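Local structure of Lin2111 protein (Listeria innocua, 3EDP) at residues A138-L143 against I191-L196; D100-Y105 against K129-S134. The protein is of unknown function in detail but probably acts as a DNA-binding transcription regulator of the GntR family, with a UTRA domain. All blocks are in the same frame, centred on the assembly; numbering follows the deposited sequence.

Contact 1 (A138-L143 against I191-L196); sequences ATLDRL and IKNMHL
Met194, a selenomethionine in the last turn of helix 188-194, lays its side chain against Ala138 and Leu140 of strand 137-146, and this is the tight part of the contact. Its CG lies 3.4 Å from Ala138 O and also touches Leu140 CB. The selenium atom then passes beside the leucine, with SE of Met194 3.9 Å from CB of Leu140. A bend at the last torsion (chi3 66°) carries the terminal methyl CE of Met194 to 3.4 Å from Ala138 O. One carbonyl oxygen therefore touches both CG and CE of the same side chain. Beyond the two segments, Met194 also packs on Tyr223 of the adjacent strand 215-225.

Away from this buried patch the fit is looser. Leu140 turns CG anti to its backbone N (chi1 171°), and its CD1 reaches CB of Asn193 at 4.0 Å, the two side chains crossing at a slant. Ala138, partly exposed, has only a methyl for a side chain, and this CB lies 4.0 Å from Asn193 O. Just past Met194 the chain leaves helical geometry at His195, whose phi is positive, and the imidazole is exposed to solvent.

The contact packs one turn of helix onto a face of the UTRA-domain sheet. No hydrogen bond joins the two segments, so what holds them here is mainly dispersion and shape fit, with selenium, in the place of methionine's sulfur, a soft, polarisable atom among the touching groups; a polar link nearby is the salt bridge from Arg142 to Glu189 of the same helix.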
ATOM      1  N   ALA A 138      13.693   4.814 -15.208  1.00 54.06           N
ATOM      2  CA  ALA A 138      12.248   4.889 -15.339  1.00 50.09           C
ATOM      3  C   ALA A 138      11.547   3.675 -14.731  1.00 45.36           C
ATOM      4  O   ALA A 138      12.003   2.537 -14.857  1.00 40.44           O
ATOM      5  CB  ALA A 138      11.862   5.055 -16.809  1.00 51.00           C
ATOM      6  N   THR A 139      10.435   3.933 -14.060  1.00 39.86           N
ATOM      7  CA  THR A 139       9.587   2.869 -13.563  1.00 35.98           C
ATOM      8  C   THR A 139       8.316   2.805 -14.396  1.00 38.97           C
ATOM      9  O   THR A 139       7.943   3.769 -15.071  1.00 40.36           O
ATOM     10  CB  THR A 139       9.213   3.087 -12.097  1.00 36.57           C
ATOM     11  OG1 THR A 139       8.432   4.282 -11.982  1.00 38.74           O
ATOM     12  CG2 THR A 139      10.481   3.204 -11.225  1.00 31.42           C
ATOM     13  N   LEU A 140       7.648   1.664 -14.341  1.00 32.32           N
ATOM     14  CA  LEU A 140       6.448   1.455 -15.130  1.00 33.56           C
ATOM     15  C   LEU A 140       5.339   0.928 -14.232  1.00 31.28           C
ATOM     16  O   LEU A 140       5.543  -0.012 -13.462  1.00 31.62           O
ATOM     17  CB  LEU A 140       6.734   0.464 -16.260  1.00 33.86           C
ATOM     18  CG  LEU A 140       5.534  -0.031 -17.059  1.00 41.14           C
ATOM     19  CD1 LEU A 140       5.006   1.092 -17.923  1.00 42.27           C
ATOM     20  CD2 LEU A 140       5.941  -1.211 -17.924  1.00 51.38           C
ATOM     21  N   ASP A 141       4.169   1.542 -14.322  1.00 32.29           N
ATOM     22  CA  ASP A 141       3.024   1.094 -13.544  1.00 32.91           C
ATOM     23  C   ASP A 141       1.883   0.690 -14.445  1.00 32.87           C
ATOM     24  O   ASP A 141       1.619   1.335 -15.457  1.00 31.03           O
ATOM     25  CB  ASP A 141       2.549   2.179 -12.572  1.00 34.10           C
ATOM     26  CG  ASP A 141       3.369   2.216 -11.302  1.00 40.84           C
ATOM     27  OD1 ASP A 141       2.840   1.817 -10.244  1.00 39.59           O
ATOM     28  OD2 ASP A 141       4.549   2.620 -11.364  1.00 43.66           O
ATOM     29  N   ARG A 142       1.213  -0.393 -14.074  1.00 27.73           N
ATOM     30  CA  ARG A 142      -0.017  -0.778 -14.738  1.00 31.77           C
ATOM     31  C   ARG A 142      -1.110  -0.976 -13.691  1.00 36.73           C
ATOM     32  O   ARG A 142      -0.911  -1.672 -12.690  1.00 27.70           O
ATOM     33  CB  ARG A 142       0.185  -2.029 -15.596  1.00 35.66           C
ATOM     34  CG  ARG A 142      -1.088  -2.824 -15.848  1.00 48.55           C
ATOM     35  CD  ARG A 142      -1.228  -3.246 -17.311  1.00 62.89           C
ATOM     36  NE  ARG A 142       0.055  -3.453 -17.978  1.00 72.22           N
ATOM     37  CZ  ARG A 142       0.923  -4.417 -17.673  1.00 78.66           C
ATOM     38  NH1 ARG A 142       0.665  -5.267 -16.683  1.00 84.01           N
ATOM     39  NH2 ARG A 142       2.063  -4.518 -18.347  1.00 71.26           N
ATOM     40  N   LEU A 143      -2.247  -0.329 -13.926  1.00 23.82           N
ATOM     41  CA  LEU A 143      -3.410  -0.388 -13.046  1.00 24.88           C
ATOM     42  C   LEU A 143      -4.600  -1.003 -13.773  1.00 31.75           C
ATOM     43  O   LEU A 143      -4.862  -0.696 -14.946  1.00 30.00           O
ATOM     44  CB  LEU A 143      -3.821   1.019 -12.631  1.00 31.69           C
ATOM     45  CG  LEU A 143      -3.255   1.699 -11.394  1.00 54.90           C
ATOM     46  CD1 LEU A 143      -1.777   2.000 -11.570  1.00 59.35           C
ATOM     47  CD2 LEU A 143      -4.051   2.971 -11.131  1.00 58.55           C
ATOM     48  N   ILE A 191      11.383  -3.337 -21.707  1.00 58.31           N
ATOM     49  CA  ILE A 191      12.331  -2.914 -22.728  1.00 58.91           C
ATOM     50  C   ILE A 191      11.963  -1.525 -23.234  1.00 58.61           C
ATOM     51  O   ILE A 191      12.740  -0.578 -23.113  1.00 57.58           O
ATOM     52  CB  ILE A 191      12.346  -3.882 -23.928  1.00 61.74           C
ATOM     53  CG1 ILE A 191      12.738  -5.288 -23.480  1.00 64.46           C
ATOM     54  CG2 ILE A 191      13.307  -3.389 -25.009  1.00 59.46           C
ATOM     55  CD1 ILE A 191      14.038  -5.335 -22.742  1.00 70.11           C
ATOM     56  N   LYS A 192      10.760  -1.409 -23.788  1.00 59.73           N
ATOM     57  CA  LYS A 192      10.340  -0.178 -24.441  1.00 62.44           C
ATOM     58  C   LYS A 192      10.149   0.984 -23.471  1.00 61.85           C
ATOM     59  O   LYS A 192      10.565   2.108 -23.751  1.00 66.08           O
ATOM     60  CB  LYS A 192       9.057  -0.407 -25.247  1.00 73.75           C
ATOM     61  CG  LYS A 192       7.859  -0.831 -24.414  1.00 89.02           C
ATOM     62  CD  LYS A 192       6.659  -1.178 -25.288  1.00 99.79           C
ATOM     63  CE  LYS A 192       5.472  -1.622 -24.442  1.00104.43           C
ATOM     64  NZ  LYS A 192       4.332  -2.114 -25.266  1.00106.19           N
ATOM     65  N   ASN A 193       9.527   0.713 -22.327  1.00 49.76           N
ATOM     66  CA  ASN A 193       9.106   1.787 -21.437  1.00 42.33           C
ATOM     67  C   ASN A 193      10.131   2.208 -20.394  1.00 51.15           C
ATOM     68  O   ASN A 193      10.099   3.341 -19.909  1.00 56.15           O
ATOM     69  CB  ASN A 193       7.782   1.426 -20.767  1.00 46.69           C
ATOM     70  CG  ASN A 193       6.599   1.604 -21.697  1.00 56.49           C
ATOM     71  OD1 ASN A 193       5.879   0.652 -22.001  1.00 61.88           O
ATOM     72  ND2 ASN A 193       6.401   2.828 -22.167  1.00 54.49           N
HETATM   73  N   MSE A 194      11.037   1.300 -20.048  1.00 44.93           N
HETATM   74  CA  MSE A 194      12.007   1.561 -18.986  1.00 46.51           C
HETATM   75  C   MSE A 194      13.418   1.561 -19.539  1.00 51.31           C
HETATM   76  O   MSE A 194      14.388   1.754 -18.805  1.00 50.64           O
HETATM   77  CB  MSE A 194      11.889   0.511 -17.880  1.00 41.64           C
HETATM   78  CG  MSE A 194      10.541   0.514 -17.180  1.00 42.91           C
HETATM   79 SE   MSE A 194      10.274  -1.090 -16.107  0.83 47.94          SE
HETATM   80  CE  MSE A 194      11.659  -0.806 -14.746  1.00 25.04           C
ATOM     81  N   HIS A 195      13.519   1.318 -20.841  1.00 53.07           N
ATOM     82  CA  HIS A 195      14.796   1.354 -21.538  1.00 64.58           C
ATOM     83  C   HIS A 195      15.778   0.367 -20.930  1.00 60.88           C
ATOM     84  O   HIS A 195      16.879   0.726 -20.515  1.00 58.89           O
ATOM     85  CB  HIS A 195      15.350   2.777 -21.553  1.00 73.78           C
ATOM     86  CG  HIS A 195      14.429   3.763 -22.204  1.00 88.68           C
ATOM     87  ND1 HIS A 195      13.502   4.498 -21.494  1.00 92.37           N
ATOM     88  CD2 HIS A 195      14.273   4.115 -23.502  1.00 93.26           C
ATOM     89  CE1 HIS A 195      12.827   5.271 -22.325  1.00 93.81           C
ATOM     90  NE2 HIS A 195      13.274   5.057 -23.550  1.00 93.94           N
ATOM     91  N   LEU A 196      15.348  -0.889 -20.876  1.00 57.78           N
ATOM     92  CA  LEU A 196      16.181  -1.980 -20.406  1.00 54.83           C
ATOM     93  C   LEU A 196      16.479  -2.917 -21.572  1.00 54.53           C
ATOM     94  O   LEU A 196      15.857  -2.817 -22.632  1.00 53.64           O
ATOM     95  CB  LEU A 196      15.466  -2.739 -19.281  1.00 39.73           C
ATOM     96  CG  LEU A 196      15.229  -1.955 -17.984  1.00 42.86           C
ATOM     97  CD1 LEU A 196      14.591  -2.838 -16.919  1.00 46.29           C
ATOM     98  CD2 LEU A 196      16.531  -1.355 -17.466  1.00 49.41           C
TER

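Contact 2 (D100-Y105 against K129-S134); sequences DIKDFY and KFVQKS
Lys129 and Asp103 sit beside each other at a classic beta bulge between the antiparallel strands 99-108 and 124-134 of the UTRA-domain sheet. Lys102 and Asp103 both face Lys129, and the carbonyl oxygen of Lys129 takes two N-H groups: a firm bond from Lys102 N at 2.8 Å and a weak one from Asp103 N at 3.3 Å. In return, Lys129 N donates to Asp103 O in a nearly straight bond, 170° at the hydrogen.

Lys129 has more surface buried here than any other residue of the two segments. Its side chain runs alongside that of Asp103, pointing the same way, with CB 3.8 Å from Asp103 CB. Bends at chi3 and chi4 shape the end of the chain, where Lys129 NZ forms its salt bridge with Glu189 of helix 188-194. Asp103 OD1 makes a weak hydrogen bond to a glycerol probably left from crystallisation.

Asp100 and Val131, next in buried surface, form a hydrogen-bonded pair: Asp100 N donates to Val131 O at 2.9 Å, and Val131 N returns a bond to Asp100 O at 3.0 Å. Lys102, bent at chi2 and chi3, rests its CG on Val131 CG2 at 4.0 Å and curls back to Asp100 within its own strand. Lys133 adds a second positive charge nearby, beyond salt-bridge range. The salt bridge itself is short, Lys102 NZ to Asp100 OD2 at 2.7 Å, and the ammonium meets that oxygen from above the carboxylate plane, 43° out of it.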
ATOM      1  N   ASP A 100       3.784  10.082 -16.601  1.00 49.65           N
ATOM      2  CA  ASP A 100       3.508  10.182 -18.029  1.00 57.61           C
ATOM      3  C   ASP A 100       2.633   9.017 -18.485  1.00 60.35           C
ATOM      4  O   ASP A 100       3.089   7.871 -18.533  1.00 57.31           O
ATOM      5  CB  ASP A 100       4.826  10.187 -18.809  1.00 58.99           C
ATOM      6  CG  ASP A 100       4.624  10.317 -20.312  1.00 74.97           C
ATOM      7  OD1 ASP A 100       3.611  10.918 -20.738  1.00 78.19           O
ATOM      8  OD2 ASP A 100       5.489   9.823 -21.070  1.00 77.31           O
ATOM      9  N   ILE A 101       1.376   9.310 -18.816  1.00 49.28           N
ATOM     10  CA  ILE A 101       0.435   8.266 -19.221  1.00 40.75           C
ATOM     11  C   ILE A 101       0.737   7.731 -20.619  1.00 44.47           C
ATOM     12  O   ILE A 101       0.879   8.491 -21.573  1.00 46.50           O
ATOM     13  CB  ILE A 101      -1.028   8.755 -19.152  1.00 47.56           C
ATOM     14  CG1 ILE A 101      -1.340   9.306 -17.764  1.00 52.09           C
ATOM     15  CG2 ILE A 101      -1.989   7.626 -19.487  1.00 35.13           C
ATOM     16  CD1 ILE A 101      -2.800   9.630 -17.571  1.00 61.97           C
ATOM     17  N   LYS A 102       0.843   6.413 -20.731  1.00 42.92           N
ATOM     18  CA  LYS A 102       1.149   5.776 -22.001  1.00 44.11           C
ATOM     19  C   LYS A 102      -0.107   5.198 -22.639  1.00 44.97           C
ATOM     20  O   LYS A 102      -0.235   5.160 -23.855  1.00 52.30           O
ATOM     21  CB  LYS A 102       2.161   4.642 -21.796  1.00 40.89           C
ATOM     22  CG  LYS A 102       3.399   5.022 -21.002  1.00 53.56           C
ATOM     23  CD  LYS A 102       4.493   5.599 -21.881  1.00 56.38           C
ATOM     24  CE  LYS A 102       4.375   7.101 -22.008  1.00 62.47           C
ATOM     25  NZ  LYS A 102       5.596   7.684 -22.632  1.00 66.76           N
ATOM     26  N   ASP A 103      -1.020   4.730 -21.802  1.00 37.20           N
ATOM     27  CA  ASP A 103      -2.179   3.979 -22.251  1.00 41.33           C
ATOM     28  C   ASP A 103      -3.315   4.141 -21.255  1.00 39.85           C
ATOM     29  O   ASP A 103      -3.098   4.106 -20.036  1.00 29.72           O
ATOM     30  CB  ASP A 103      -1.835   2.491 -22.350  1.00 49.61           C
ATOM     31  CG  ASP A 103      -1.446   2.075 -23.742  1.00 72.52           C
ATOM     32  OD1 ASP A 103      -2.109   2.530 -24.700  1.00 81.31           O
ATOM     33  OD2 ASP A 103      -0.486   1.284 -23.878  1.00 78.38           O
ATOM     34  N   PHE A 104      -4.525   4.303 -21.781  1.00 32.70           N
ATOM     35  CA  PHE A 104      -5.727   4.320 -20.964  1.00 34.29           C
ATOM     36  C   PHE A 104      -6.877   3.817 -21.830  1.00 39.19           C
ATOM     37  O   PHE A 104      -7.301   4.494 -22.763  1.00 38.20           O
ATOM     38  CB  PHE A 104      -5.992   5.737 -20.436  1.00 27.20           C
ATOM     39  CG  PHE A 104      -7.220   5.858 -19.566  1.00 31.89           C
ATOM     40  CD1 PHE A 104      -7.684   4.781 -18.829  1.00 33.98           C
ATOM     41  CD2 PHE A 104      -7.890   7.071 -19.462  1.00 34.72           C
ATOM     42  CE1 PHE A 104      -8.810   4.902 -18.015  1.00 34.80           C
ATOM     43  CE2 PHE A 104      -9.018   7.197 -18.661  1.00 37.11           C
ATOM     44  CZ  PHE A 104      -9.476   6.112 -17.932  1.00 36.21           C
ATOM     45  N   TYR A 105      -7.368   2.618 -21.545  1.00 31.17           N
ATOM     46  CA  TYR A 105      -8.466   2.083 -22.340  1.00 28.34           C
ATOM     47  C   TYR A 105      -9.290   1.042 -21.591  1.00 31.60           C
ATOM     48  O   TYR A 105      -8.915   0.589 -20.505  1.00 30.94           O
ATOM     49  CB  TYR A 105      -7.949   1.503 -23.664  1.00 35.90           C
ATOM     50  CG  TYR A 105      -7.086   0.273 -23.479  1.00 38.39           C
ATOM     51  CD1 TYR A 105      -7.580  -0.994 -23.752  1.00 43.51           C
ATOM     52  CD2 TYR A 105      -5.785   0.381 -23.017  1.00 37.52           C
ATOM     53  CE1 TYR A 105      -6.796  -2.119 -23.582  1.00 47.71           C
ATOM     54  CE2 TYR A 105      -4.990  -0.736 -22.843  1.00 44.32           C
ATOM     55  CZ  TYR A 105      -5.502  -1.984 -23.126  1.00 49.88           C
ATOM     56  OH  TYR A 105      -4.717  -3.103 -22.957  1.00 53.46           O
ATOM     57  N   LYS A 129      -1.728   2.600 -18.054  1.00 34.88           N
ATOM     58  CA  LYS A 129      -0.295   2.404 -18.000  1.00 36.23           C
ATOM     59  C   LYS A 129       0.386   3.758 -17.890  1.00 38.42           C
ATOM     60  O   LYS A 129       0.097   4.669 -18.672  1.00 34.92           O
ATOM     61  CB  LYS A 129       0.186   1.672 -19.252  1.00 34.04           C
ATOM     62  CG  LYS A 129       1.631   1.198 -19.172  1.00 42.27           C
ATOM     63  CD  LYS A 129       2.076   0.562 -20.480  1.00 58.02           C
ATOM     64  CE  LYS A 129       0.982  -0.318 -21.078  1.00 68.33           C
ATOM     65  NZ  LYS A 129       0.480  -1.359 -20.128  1.00 63.03           N
ATOM     66  N   PHE A 130       1.276   3.899 -16.913  1.00 28.59           N
ATOM     67  CA  PHE A 130       2.086   5.111 -16.812  1.00 28.91           C
ATOM     68  C   PHE A 130       3.543   4.868 -16.419  1.00 31.83           C
ATOM     69  O   PHE A 130       3.899   3.822 -15.881  1.00 30.90           O
ATOM     70  CB  PHE A 130       1.441   6.162 -15.900  1.00 28.23           C
ATOM     71  CG  PHE A 130       1.362   5.766 -14.451  1.00 34.66           C
ATOM     72  CD1 PHE A 130       2.431   5.987 -13.598  1.00 39.31           C
ATOM     73  CD2 PHE A 130       0.204   5.209 -13.933  1.00 32.63           C
ATOM     74  CE1 PHE A 130       2.356   5.635 -12.262  1.00 28.73           C
ATOM     75  CE2 PHE A 130       0.119   4.863 -12.597  1.00 35.86           C
ATOM     76  CZ  PHE A 130       1.200   5.072 -11.761  1.00 33.68           C
ATOM     77  N   VAL A 131       4.374   5.859 -16.710  1.00 29.62           N
ATOM     78  CA  VAL A 131       5.812   5.758 -16.544  1.00 32.43           C
ATOM     79  C   VAL A 131       6.272   6.961 -15.740  1.00 43.36           C
ATOM     80  O   VAL A 131       5.664   8.031 -15.793  1.00 47.58           O
ATOM     81  CB  VAL A 131       6.531   5.727 -17.917  1.00 47.69           C
ATOM     82  CG1 VAL A 131       7.954   6.239 -17.797  1.00 49.43           C
ATOM     83  CG2 VAL A 131       6.505   4.321 -18.510  1.00 37.45           C
ATOM     84  N   GLN A 132       7.343   6.782 -14.986  1.00 45.35           N
ATOM     85  CA  GLN A 132       7.804   7.808 -14.071  1.00 47.22           C
ATOM     86  C   GLN A 132       9.322   7.745 -14.012  1.00 53.16           C
ATOM     87  O   GLN A 132       9.889   6.668 -13.828  1.00 42.89           O
ATOM     88  CB  GLN A 132       7.212   7.526 -12.696  1.00 46.99           C
ATOM     89  CG  GLN A 132       7.260   8.663 -11.712  1.00 56.96           C
ATOM     90  CD  GLN A 132       6.561   8.296 -10.420  1.00 63.64           C
ATOM     91  OE1 GLN A 132       5.991   7.207 -10.297  1.00 62.23           O
ATOM     92  NE2 GLN A 132       6.597   9.200  -9.449  1.00 63.21           N
ATOM     93  N   LYS A 133       9.984   8.884 -14.183  1.00 57.34           N
ATOM     94  CA  LYS A 133      11.436   8.934 -14.031  1.00 69.28           C
ATOM     95  C   LYS A 133      11.801   8.904 -12.549  1.00 81.66           C
ATOM     96  O   LYS A 133      11.185   9.597 -11.740  1.00 84.04           O
ATOM     97  CB  LYS A 133      12.020  10.175 -14.702  1.00 72.03           C
ATOM     98  CG  LYS A 133      12.006  10.126 -16.229  1.00 83.47           C
ATOM     99  CD  LYS A 133      10.634   9.728 -16.759  1.00 86.91           C
ATOM    100  CE  LYS A 133      10.445  10.100 -18.218  1.00 87.92           C
ATOM    101  NZ  LYS A 133       9.013   9.963 -18.625  1.00 83.54           N
ATOM    102  N   SER A 134      12.790   8.090 -12.192  1.00 93.48           N
ATOM    103  CA  SER A 134      13.191   7.952 -10.795  1.00101.33           C
ATOM    104  C   SER A 134      14.708   7.968 -10.628  1.00105.65           C
ATOM    105  O   SER A 134      15.441   8.380 -11.530  1.00101.60           O
ATOM    106  CB  SER A 134      12.609   6.671 -10.182  1.00 99.91           C
ATOM    107  OG  SER A 134      13.388   5.533 -10.513  1.00 97.08           O
TER

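In the fold
Contacts 1 and 2 lie in series along the chain, their centres about 8 Å apart, and share one antiparallel sheet. Strands 124-134 and 137-146 are neighbours in it, joined where Asp141 N lies 2.8 Å from Phe130 O and Thr139 N lies 2.8 Å from Gln132 O, both probable hydrogen bonds. Helix 188-194 spans both contacts: Asn193, which meets Leu140 in contact 1, brings its ND2 to 3.4 Å from CD of Lys102 in contact 2. The salt bridges of Arg142 and Lys129 converge on one oxygen, OE1 of Glu189, which brings two like charges, Arg142 NE and Lys129 NZ, close together. The glycerol beside contact 2 does not by itself establish a ligand pocket.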